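PHO85 cyclin-10 (Saccharomyces cerevisiae, PDB 4KRD) serves as the cyclin partner of the kinase PHO85, forming a holoenzyme that phosphorylates and negatively regulates glycogen synthase GSY2 and so restrains glycogen accumulation. Local coordinates at residues N19-G24 and A105-D110; D37-N42 and V101-T106; N73-S78 and Q129-H134; D86-I91 and R135-A140. All blocks are in the same frame, centred on the assembly; numbering follows the deposited sequence.

Contact 1: residues N19-G24 and A105-D110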
# COMPACT_ATOMS: atom_id res chain seq x y z
N ASN B 19 3.49 -12.02 11.64
CA ASN B 19 4.35 -13.00 11.00
C ASN B 19 5.14 -13.66 12.13
O ASN B 19 5.79 -12.96 12.91
CB ASN B 19 5.27 -12.32 9.98
CG ASN B 19 6.10 -13.32 9.19
OD1 ASN B 19 6.58 -14.30 9.75
ND2 ASN B 19 6.25 -13.07 7.88
N PRO B 20 5.02 -14.99 12.27
CA PRO B 20 5.66 -15.76 13.35
C PRO B 20 7.15 -15.43 13.51
O PRO B 20 7.72 -15.59 14.60
CB PRO B 20 5.50 -17.20 12.88
CG PRO B 20 4.29 -17.18 12.03
CD PRO B 20 4.30 -15.86 11.32
N LEU B 21 7.78 -14.98 12.43
CA LEU B 21 9.18 -14.60 12.45
C LEU B 21 9.40 -13.39 13.35
O LEU B 21 10.53 -13.07 13.70
CB LEU B 21 9.66 -14.26 11.04
CG LEU B 21 9.72 -15.42 10.05
CD1 LEU B 21 10.06 -14.91 8.65
CD2 LEU B 21 10.73 -16.45 10.53
N LEU B 22 8.31 -12.71 13.70
CA LEU B 22 8.41 -11.52 14.54
C LEU B 22 8.18 -11.82 16.02
O LEU B 22 8.27 -10.91 16.85
CB LEU B 22 7.41 -10.46 14.08
CG LEU B 22 7.44 -10.03 12.62
CD1 LEU B 22 6.55 -8.81 12.42
CD2 LEU B 22 8.84 -9.74 12.18
N HIS B 23 7.84 -13.06 16.35
CA HIS B 23 7.56 -13.40 17.74
C HIS B 23 8.75 -12.99 18.60
O HIS B 23 9.88 -13.37 18.32
CB HIS B 23 7.26 -14.89 17.90
CG HIS B 23 5.88 -15.27 17.48
ND1 HIS B 23 5.48 -16.58 17.33
CD2 HIS B 23 4.80 -14.51 17.17
CE1 HIS B 23 4.21 -16.61 16.96
NE2 HIS B 23 3.77 -15.37 16.85
N GLY B 24 8.48 -12.19 19.63
CA GLY B 24 9.52 -11.73 20.54
C GLY B 24 10.03 -10.32 20.27
O GLY B 24 10.73 -9.74 21.11
N ALA B 105 14.69 -6.52 1.44
CA ALA B 105 15.13 -7.64 0.61
C ALA B 105 15.48 -8.83 1.47
O ALA B 105 15.16 -9.99 1.14
CB ALA B 105 16.33 -7.23 -0.25
N THR B 106 16.18 -8.56 2.57
CA THR B 106 16.57 -9.62 3.48
C THR B 106 15.34 -10.27 4.12
O THR B 106 15.27 -11.50 4.24
CB THR B 106 17.53 -9.12 4.58
OG1 THR B 106 18.69 -8.54 3.97
CG2 THR B 106 17.96 -10.28 5.50
N PHE B 107 14.37 -9.45 4.52
CA PHE B 107 13.18 -10.01 5.13
C PHE B 107 12.37 -10.84 4.15
O PHE B 107 11.73 -11.82 4.54
CB PHE B 107 12.27 -8.93 5.76
CG PHE B 107 11.12 -9.53 6.51
CD1 PHE B 107 11.30 -10.01 7.80
CD2 PHE B 107 9.87 -9.68 5.90
CE1 PHE B 107 10.25 -10.61 8.49
CE2 PHE B 107 8.82 -10.29 6.59
CZ PHE B 107 9.01 -10.75 7.89
N LEU B 108 12.38 -10.47 2.87
CA LEU B 108 11.69 -11.26 1.86
C LEU B 108 12.27 -12.67 1.77
O LEU B 108 11.54 -13.66 1.68
CB LEU B 108 11.71 -10.56 0.48
CG LEU B 108 10.93 -9.24 0.37
CD1 LEU B 108 11.08 -8.62 -1.03
CD2 LEU B 108 9.46 -9.44 0.71
N ILE B 109 13.60 -12.78 1.78
CA ILE B 109 14.20 -14.11 1.76
C ILE B 109 13.97 -14.85 3.08
O ILE B 109 13.72 -16.06 3.08
CB ILE B 109 15.69 -14.08 1.33
CG1 ILE B 109 16.53 -13.27 2.32
CG2 ILE B 109 15.85 -13.51 -0.08
CD1 ILE B 109 18.04 -13.53 2.16
N ASP B 110 14.04 -14.12 4.20
CA ASP B 110 13.67 -14.63 5.54
C ASP B 110 12.30 -15.28 5.52
O ASP B 110 12.12 -16.38 6.02
CB ASP B 110 13.56 -13.48 6.56
CG ASP B 110 14.92 -12.97 7.05
OD1 ASP B 110 15.89 -13.75 7.06
OD2 ASP B 110 14.98 -11.79 7.47
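Asn19 and Phe107 both swing CG anti to the backbone N (chi1 -175° and -174°), and their side chains meet tip to tip. The contact lays the loop ahead of helix 36-54 against helix 99-113 of the cyclin domain, the C-terminal piece of the full-length protein, and Asn19 forms an Asx turn in that loop: its OD1 takes the backbone N-H of Leu21 on a lone pair in the carbonyl plane, 3.0 Å from OD1 to Leu21 N. A second bond, 2.7 Å from Leu22 N to Asn19 O, tightens the short 3-10 turn that follows. With OD1 so held, ND2 faces Phe107 at 3.6 Å from CZ, lying at the ring's edge near its plane; amide and ring planes are turned 72° apart. ND2 makes its hydrogen bonds elsewhere, to Lys184 O and Thr111 OG1, which fix the rotation of the amide, and meets the ring edge by packing. An alanine here would remove the amide, and would probably loosen both the turn that holds Leu21 N and the tie to Thr111 and Lys184. The two leucines come in obliquely to the same ring. Leu22 crosses Phe107 at about a right angle, placing CD2 4.0 Å from Phe107 CE1, while helix 189-203 packs on Leu22 through Arg190 and Ala194. Leu21 keeps CG beside its backbone N and reaches past the ring to the helix itself, where its CD1 rests 3.6 Å from the carbonyl O of Asp110.

Contact 2: residues D37-N42 and V101-T106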
# COMPACT_ATOMS: atom_id res chain seq x y z
N ASP B 37 26.42 -0.49 3.88
CA ASP B 37 27.39 -1.58 3.85
C ASP B 37 27.00 -2.71 4.79
O ASP B 37 27.16 -3.89 4.46
CB ASP B 37 28.80 -1.08 4.18
CG ASP B 37 29.40 -0.28 3.04
OD1 ASP B 37 29.17 -0.63 1.87
OD2 ASP B 37 30.12 0.71 3.33
N GLU B 38 26.48 -2.37 5.96
CA GLU B 38 26.01 -3.39 6.90
C GLU B 38 24.73 -4.07 6.38
O GLU B 38 24.62 -5.30 6.43
CB GLU B 38 25.81 -2.82 8.30
CG GLU B 38 25.42 -3.88 9.33
CD GLU B 38 25.32 -3.33 10.74
OE1 GLU B 38 26.33 -2.79 11.24
OE2 GLU B 38 24.25 -3.47 11.36
N ALA B 39 23.79 -3.27 5.88
CA ALA B 39 22.59 -3.81 5.23
C ALA B 39 22.97 -4.85 4.18
O ALA B 39 22.42 -5.95 4.14
CB ALA B 39 21.79 -2.68 4.60
N LEU B 40 23.93 -4.49 3.32
CA LEU B 40 24.43 -5.38 2.27
C LEU B 40 25.08 -6.64 2.83
O LEU B 40 24.87 -7.74 2.30
CB LEU B 40 25.43 -4.66 1.37
CG LEU B 40 24.87 -3.61 0.42
CD1 LEU B 40 25.99 -2.99 -0.37
CD2 LEU B 40 23.87 -4.29 -0.51
N ALA B 41 25.87 -6.48 3.89
CA ALA B 41 26.52 -7.62 4.54
C ALA B 41 25.52 -8.57 5.20
O ALA B 41 25.65 -9.79 5.10
CB ALA B 41 27.55 -7.13 5.57
N ASN B 42 24.51 -8.02 5.88
CA ASN B 42 23.50 -8.86 6.51
C ASN B 42 22.71 -9.66 5.48
O ASN B 42 22.32 -10.79 5.73
CB ASN B 42 22.55 -8.01 7.36
CG ASN B 42 23.25 -7.34 8.52
OD1 ASN B 42 24.39 -7.68 8.84
ND2 ASN B 42 22.58 -6.39 9.16
N VAL B 101 16.21 -0.69 1.53
CA VAL B 101 15.93 -1.56 0.40
C VAL B 101 16.47 -2.98 0.65
O VAL B 101 15.78 -3.97 0.40
CB VAL B 101 16.49 -0.96 -0.91
CG1 VAL B 101 16.44 -1.98 -2.04
CG2 VAL B 101 15.70 0.31 -1.26
N TYR B 102 17.68 -3.05 1.19
CA TYR B 102 18.31 -4.33 1.48
C TYR B 102 17.75 -5.00 2.74
O TYR B 102 17.69 -6.23 2.81
CB TYR B 102 19.83 -4.16 1.51
CG TYR B 102 20.34 -3.59 0.20
CD1 TYR B 102 20.25 -4.33 -0.97
CD2 TYR B 102 20.86 -2.30 0.13
CE1 TYR B 102 20.67 -3.83 -2.16
CE2 TYR B 102 21.31 -1.79 -1.08
CZ TYR B 102 21.21 -2.56 -2.22
OH TYR B 102 21.64 -2.09 -3.44
N LEU B 103 17.31 -4.21 3.71
CA LEU B 103 16.67 -4.78 4.90
C LEU B 103 15.37 -5.47 4.50
O LEU B 103 15.09 -6.59 4.94
CB LEU B 103 16.39 -3.71 5.96
CG LEU B 103 17.59 -2.87 6.42
CD1 LEU B 103 17.14 -1.73 7.35
CD2 LEU B 103 18.63 -3.75 7.09
N VAL B 104 14.58 -4.82 3.66
CA VAL B 104 13.35 -5.42 3.16
C VAL B 104 13.67 -6.64 2.28
O VAL B 104 12.99 -7.67 2.35
CB VAL B 104 12.46 -4.40 2.40
CG1 VAL B 104 11.36 -5.12 1.64
CG2 VAL B 104 11.84 -3.36 3.37
N ALA B 105 14.69 -6.52 1.44
CA ALA B 105 15.13 -7.64 0.61
C ALA B 105 15.48 -8.83 1.47
O ALA B 105 15.16 -9.99 1.14
CB ALA B 105 16.33 -7.23 -0.25
N THR B 106 16.18 -8.56 2.57
CA THR B 106 16.57 -9.62 3.48
C THR B 106 15.34 -10.27 4.12
O THR B 106 15.27 -11.50 4.24
CB THR B 106 17.53 -9.12 4.58
OG1 THR B 106 18.69 -8.54 3.97
CG2 THR B 106 17.96 -10.28 5.50
O HOH W 1 20.09 -6.44 5.35
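Leu40 sets a methyl squarely over one face of the Tyr102 ring: its CD2 stands 3.4 Å from the ring centroid and 1° off the normal, so all six ring carbons are nearly equidistant from it. This is a CH-pi contact between side chains that lie side by side and point the same way. Next to it Ala39 CB touches Tyr102 CB at 3.9 Å, and also meets Leu103 CD2 at 4.2 Å. The small alanine lets the backbones come close, with Ala39 CA 5.7 Å from Tyr102 CA. Further along, a water spans the groove, donating to Ala39 O at 2.7 Å and to Thr106 OG1 at 2.9 Å, so each of its hydrogens is spent on one helix. The threonine hydroxyl is oriented in turn: OG1 donates to Tyr102 O at 2.8 Å, from 31° above the carbonyl plane, and shares that oxygen with Thr106 N. Such closeness suits axes that approach to 8.7 Å and run nearly parallel, at 16°. In the helical bundle of the cyclin fold, helix 99-113 is wrapped on several sides: helix 36-54 lies along this one, helix 130-148 meets Val101, Tyr102 and Val104, and helix 189-203 packs on Leu103, Val104 and Thr106, also reaching Asn42 through Leu199.

Contact 3: residues N73-S78 and Q129-H134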
# COMPACT_ATOMS: atom_id res chain seq x y z
N ASN B 73 11.93 -21.09 -11.44
CA ASN B 73 12.46 -19.97 -12.23
C ASN B 73 13.78 -19.41 -11.67
O ASN B 73 14.53 -18.73 -12.37
CB ASN B 73 11.41 -18.84 -12.36
CG ASN B 73 10.31 -19.17 -13.36
OD1 ASN B 73 10.57 -19.77 -14.40
ND2 ASN B 73 9.08 -18.78 -13.04
N PHE B 74 14.06 -19.67 -10.40
CA PHE B 74 15.28 -19.13 -9.78
C PHE B 74 16.54 -19.92 -10.15
O PHE B 74 17.64 -19.39 -10.03
CB PHE B 74 15.15 -19.06 -8.26
CG PHE B 74 14.09 -18.10 -7.79
CD1 PHE B 74 14.20 -16.75 -8.06
CD2 PHE B 74 12.98 -18.56 -7.09
CE1 PHE B 74 13.21 -15.86 -7.65
CE2 PHE B 74 11.98 -17.68 -6.68
CZ PHE B 74 12.10 -16.33 -6.96
N TYR B 75 16.37 -21.16 -10.57
CA TYR B 75 17.53 -22.02 -10.89
C TYR B 75 18.29 -21.52 -12.11
O TYR B 75 17.74 -21.45 -13.21
CB TYR B 75 17.09 -23.47 -11.09
CG TYR B 75 18.24 -24.47 -11.06
CD1 TYR B 75 18.60 -25.10 -9.88
CD2 TYR B 75 18.95 -24.78 -12.21
CE1 TYR B 75 19.65 -26.02 -9.84
CE2 TYR B 75 20.01 -25.69 -12.18
CZ TYR B 75 20.34 -26.31 -10.99
OH TYR B 75 21.38 -27.21 -10.95
N MET B 76 19.55 -21.16 -11.91
CA MET B 76 20.40 -20.68 -12.99
C MET B 76 21.43 -21.74 -13.35
O MET B 76 22.29 -22.09 -12.54
CB MET B 76 21.12 -19.41 -12.54
CG MET B 76 21.90 -18.71 -13.61
SD MET B 76 22.70 -17.27 -12.91
CE MET B 76 23.60 -16.63 -14.33
N LYS B 77 21.34 -22.27 -14.57
CA LYS B 77 22.22 -23.34 -15.03
C LYS B 77 23.70 -23.00 -14.90
O LYS B 77 24.47 -23.75 -14.29
CB LYS B 77 21.90 -23.71 -16.49
CG LYS B 77 20.71 -24.64 -16.65
CD LYS B 77 21.02 -26.01 -16.08
CE LYS B 77 19.84 -26.96 -16.25
NZ LYS B 77 20.11 -28.30 -15.62
N SER B 78 24.11 -21.88 -15.49
CA SER B 78 25.52 -21.51 -15.53
C SER B 78 25.96 -20.71 -14.31
O SER B 78 25.16 -20.04 -13.66
CB SER B 78 25.81 -20.71 -16.80
OG SER B 78 24.92 -19.62 -16.94
N GLN B 129 19.50 -23.58 -2.86
CA GLN B 129 20.72 -24.05 -3.53
C GLN B 129 21.52 -22.87 -4.06
O GLN B 129 20.95 -21.80 -4.31
CB GLN B 129 20.38 -24.94 -4.73
CG GLN B 129 19.43 -26.08 -4.47
CD GLN B 129 19.12 -26.84 -5.76
OE1 GLN B 129 18.13 -26.54 -6.44
NE2 GLN B 129 19.97 -27.79 -6.11
N GLU B 130 22.82 -23.08 -4.28
CA GLU B 130 23.69 -22.01 -4.75
C GLU B 130 23.29 -21.54 -6.14
O GLU B 130 23.43 -20.36 -6.47
CB GLU B 130 25.17 -22.43 -4.76
CG GLU B 130 26.13 -21.28 -5.09
CD GLU B 130 26.20 -20.21 -3.99
OE1 GLU B 130 26.67 -20.52 -2.88
OE2 GLU B 130 25.80 -19.04 -4.25
N LYS B 131 22.77 -22.45 -6.95
CA LYS B 131 22.34 -22.09 -8.29
C LYS B 131 21.07 -21.22 -8.31
O LYS B 131 20.67 -20.73 -9.37
CB LYS B 131 22.16 -23.33 -9.17
CG LYS B 131 23.46 -24.09 -9.41
CD LYS B 131 23.42 -24.83 -10.74
CE LYS B 131 24.81 -25.32 -11.13
NZ LYS B 131 24.83 -25.76 -12.55
N GLU B 132 20.46 -21.03 -7.15
CA GLU B 132 19.24 -20.21 -7.04
C GLU B 132 19.53 -18.81 -6.52
O GLU B 132 18.68 -17.91 -6.60
CB GLU B 132 18.20 -20.91 -6.16
CG GLU B 132 17.64 -22.18 -6.83
CD GLU B 132 17.08 -23.21 -5.86
OE1 GLU B 132 17.15 -23.00 -4.63
OE2 GLU B 132 16.57 -24.25 -6.34
N VAL B 133 20.75 -18.61 -6.01
CA VAL B 133 21.08 -17.37 -5.31
C VAL B 133 21.10 -16.10 -6.17
O VAL B 133 20.56 -15.06 -5.78
CB VAL B 133 22.42 -17.48 -4.55
CG1 VAL B 133 22.87 -16.10 -4.08
CG2 VAL B 133 22.27 -18.45 -3.37
N HIS B 134 21.71 -16.18 -7.35
CA HIS B 134 21.86 -15.01 -8.21
C HIS B 134 20.51 -14.40 -8.62
O HIS B 134 20.29 -13.18 -8.51
CB HIS B 134 22.67 -15.40 -9.46
CG HIS B 134 23.04 -14.25 -10.33
ND1 HIS B 134 22.43 -14.01 -11.55
CD2 HIS B 134 23.95 -13.26 -10.17
CE1 HIS B 134 22.96 -12.93 -12.10
NE2 HIS B 134 23.87 -12.45 -11.28
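Two hydrogen bonds join the segments, both ending on backbone carbonyls. Met76 N donates to Lys131 O over 2.8 Å, fairly straight at 160° but from above the carbonyl plane. Lys131 then runs its extended chain on along the loop until NZ donates to Lys77 O at 2.7 Å, this time in the plane of the carbonyl, so one residue accepts with its backbone and donates with its tip. Glu132 OE1 accepts from Gln129 N at 3.0 Å within its own segment and also bonds to Tyr71 OH of helix 65-72, which holds the carboxylate beside Tyr75. A weaker polar contact runs from Glu132 CA to Phe74 O at 3.5 Å, the C-H pointing almost straight at the oxygen. The two cross-segment hydrogen bonds fasten the irregular link between helices 65-72 and 84-95 onto helix 130-148 of the cyclin fold. The aromatic contacts come from Tyr75 and Met76. Tyr75, with CG anti to its backbone N (chi1 -165°), spreads one ring face over the Lys131 chain: Lys131 CB makes a CH-pi contact 4.0 Å from the centroid, offset toward the rim, and Lys131 CD presses 3.1 Å from Tyr75 OH. Met76, fully extended, crosses His134 obliquely and puts SD 4.3 Å from the imidazole centroid, a sulfur-aromatic contact that is neither face nor edge. Phe74 packs through CB on Glu132 CB, while its ring leads away to helix 166-180, beside Leu172 and Leu176.

Contact 4: residues D86-I91 and R135-A140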
# COMPACT_ATOMS: atom_id res chain seq x y z
N ASP B 86 30.08 -9.38 -5.12
CA ASP B 86 30.42 -8.45 -6.19
C ASP B 86 29.18 -8.01 -6.98
O ASP B 86 29.11 -6.89 -7.46
CB ASP B 86 31.45 -9.05 -7.15
CG ASP B 86 32.81 -9.28 -6.50
OD1 ASP B 86 33.12 -8.61 -5.49
OD2 ASP B 86 33.58 -10.14 -7.01
N PHE B 87 28.23 -8.92 -7.12
CA PHE B 87 26.99 -8.62 -7.82
C PHE B 87 26.22 -7.55 -7.05
O PHE B 87 25.69 -6.60 -7.62
CB PHE B 87 26.15 -9.88 -7.98
CG PHE B 87 24.92 -9.69 -8.82
CD1 PHE B 87 25.00 -9.05 -10.05
CD2 PHE B 87 23.69 -10.19 -8.39
CE1 PHE B 87 23.87 -8.89 -10.84
CE2 PHE B 87 22.55 -10.03 -9.17
CZ PHE B 87 22.64 -9.37 -10.41
N LEU B 88 26.19 -7.72 -5.73
CA LEU B 88 25.55 -6.76 -4.86
C LEU B 88 26.25 -5.40 -4.91
O LEU B 88 25.59 -4.36 -4.85
CB LEU B 88 25.48 -7.30 -3.42
CG LEU B 88 24.34 -8.28 -3.15
CD1 LEU B 88 24.54 -9.00 -1.82
CD2 LEU B 88 23.00 -7.52 -3.17
N LYS B 89 27.58 -5.40 -5.02
CA LYS B 89 28.33 -4.16 -5.19
C LYS B 89 27.94 -3.48 -6.48
O LYS B 89 27.72 -2.26 -6.52
CB LYS B 89 29.85 -4.43 -5.23
CG LYS B 89 30.45 -4.94 -3.94
CD LYS B 89 31.83 -5.57 -4.18
CE LYS B 89 32.41 -6.16 -2.89
NZ LYS B 89 33.50 -7.14 -3.16
N ARG B 90 27.87 -4.26 -7.56
CA ARG B 90 27.48 -3.71 -8.86
C ARG B 90 26.08 -3.08 -8.81
O ARG B 90 25.88 -1.99 -9.35
CB ARG B 90 27.56 -4.78 -9.96
CG ARG B 90 26.92 -4.35 -11.27
CD ARG B 90 27.16 -5.34 -12.40
NE ARG B 90 26.32 -5.02 -13.56
CZ ARG B 90 26.62 -4.10 -14.47
NH1 ARG B 90 27.74 -3.39 -14.37
NH2 ARG B 90 25.79 -3.87 -15.48
N ILE B 91 25.13 -3.76 -8.18
CA ILE B 91 23.77 -3.25 -8.06
C ILE B 91 23.74 -1.92 -7.30
O ILE B 91 23.13 -0.94 -7.74
CB ILE B 91 22.82 -4.30 -7.40
CG1 ILE B 91 22.72 -5.55 -8.27
CG2 ILE B 91 21.42 -3.73 -7.18
CD1 ILE B 91 21.88 -6.70 -7.67
N ARG B 135 19.60 -15.24 -9.08
CA ARG B 135 18.29 -14.78 -9.51
C ARG B 135 17.41 -14.38 -8.33
O ARG B 135 16.53 -13.53 -8.47
CB ARG B 135 17.59 -15.85 -10.37
CG ARG B 135 18.22 -16.02 -11.75
CD ARG B 135 17.45 -17.04 -12.58
NE ARG B 135 17.98 -17.14 -13.94
CZ ARG B 135 17.44 -17.88 -14.90
NH1 ARG B 135 16.34 -18.58 -14.66
NH2 ARG B 135 18.00 -17.90 -16.10
N MET B 136 17.64 -15.02 -7.18
CA MET B 136 16.92 -14.66 -5.95
C MET B 136 17.26 -13.24 -5.50
O MET B 136 16.39 -12.49 -5.06
CB MET B 136 17.24 -15.66 -4.84
CG MET B 136 16.52 -15.40 -3.53
SD MET B 136 14.71 -15.57 -3.62
CE MET B 136 14.57 -17.30 -4.07
N ILE B 137 18.53 -12.88 -5.59
CA ILE B 137 18.99 -11.53 -5.26
C ILE B 137 18.33 -10.49 -6.15
O ILE B 137 17.84 -9.47 -5.67
CB ILE B 137 20.53 -11.43 -5.37
CG1 ILE B 137 21.18 -12.16 -4.20
CG2 ILE B 137 20.97 -9.98 -5.40
CD1 ILE B 137 22.68 -12.40 -4.38
N ILE B 138 18.35 -10.75 -7.45
CA ILE B 138 17.67 -9.89 -8.41
C ILE B 138 16.21 -9.63 -8.02
O ILE B 138 15.78 -8.49 -7.93
CB ILE B 138 17.75 -10.52 -9.80
CG1 ILE B 138 19.20 -10.55 -10.28
CG2 ILE B 138 16.91 -9.74 -10.81
CD1 ILE B 138 19.36 -11.12 -11.67
N ALA B 139 15.46 -10.70 -7.79
CA ALA B 139 14.03 -10.58 -7.45
C ALA B 139 13.77 -9.85 -6.14
O ALA B 139 12.87 -8.99 -6.05
CB ALA B 139 13.39 -11.98 -7.42
N ALA B 140 14.54 -10.19 -5.09
CA ALA B 140 14.30 -9.62 -3.77
C ALA B 140 14.62 -8.13 -3.74
O ALA B 140 13.92 -7.34 -3.09
CB ALA B 140 15.10 -10.37 -2.70
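Asp86 OD1 is gripped by one bond within its segment, from Lys89 NZ at 2.8 Å: a salt bridge met nearly along the C-O axis, one turn on in the same helix and off the packing surface. That surface joins helices 84-95 and 130-148 of the cyclin fold, whose short segments cross at -29° and approach only to 11.2 Å, a wide gap bridged by large apolar side chains. Phe87 carries much of it. With CG anti to its backbone N (chi1 -174°) it presents its ring edge to Ile138, whose CG1 lies in the ring plane 3.6 Å from Phe87 CE2, the two side chains crossing at about a right angle. One face is covered from within its own helix by Ile91 CD1, 3.7 Å above the plane and offset toward the rim. The ring also meets His134, with planes about 35° apart. A serine here would remove the ring, and would probably weaken the packing of Ile137, Ile138 and His134 against helix 84-95. Ile137 contributes through one methyl. Its CG2, anti to the backbone N, enters between three side chains: it sits 4.0 Å from Phe87 CD2, sliding past that ring in the opposite direction, 3.9 Å from Leu88 CD2, and, completing the set, 4.1 Å from Ile91 CD1.

From the N terminus, contact 1 closes the longest loop, bringing 19-24 back to helix 99-113 at 105-110. Contact 2 starts later, on helix 36-54, but ends on the same stretch, sharing Ala105 and Thr106. Contact 3 ties the link after helix 65-72 to helix 130-148, and contact 4 returns from helix 84-95 to that same helix; these two loops cross each other and both earlier ones. Helices 99-113 and 130-148 thus each receive two contacts, and they meet where Ala105 and Leu108 lie on Ala140 O. Elsewhere Arg135 NH1 bonds to Asn73 O between contacts 3 and 4, and Tyr102 touches Ile91 between contacts 2 and 4.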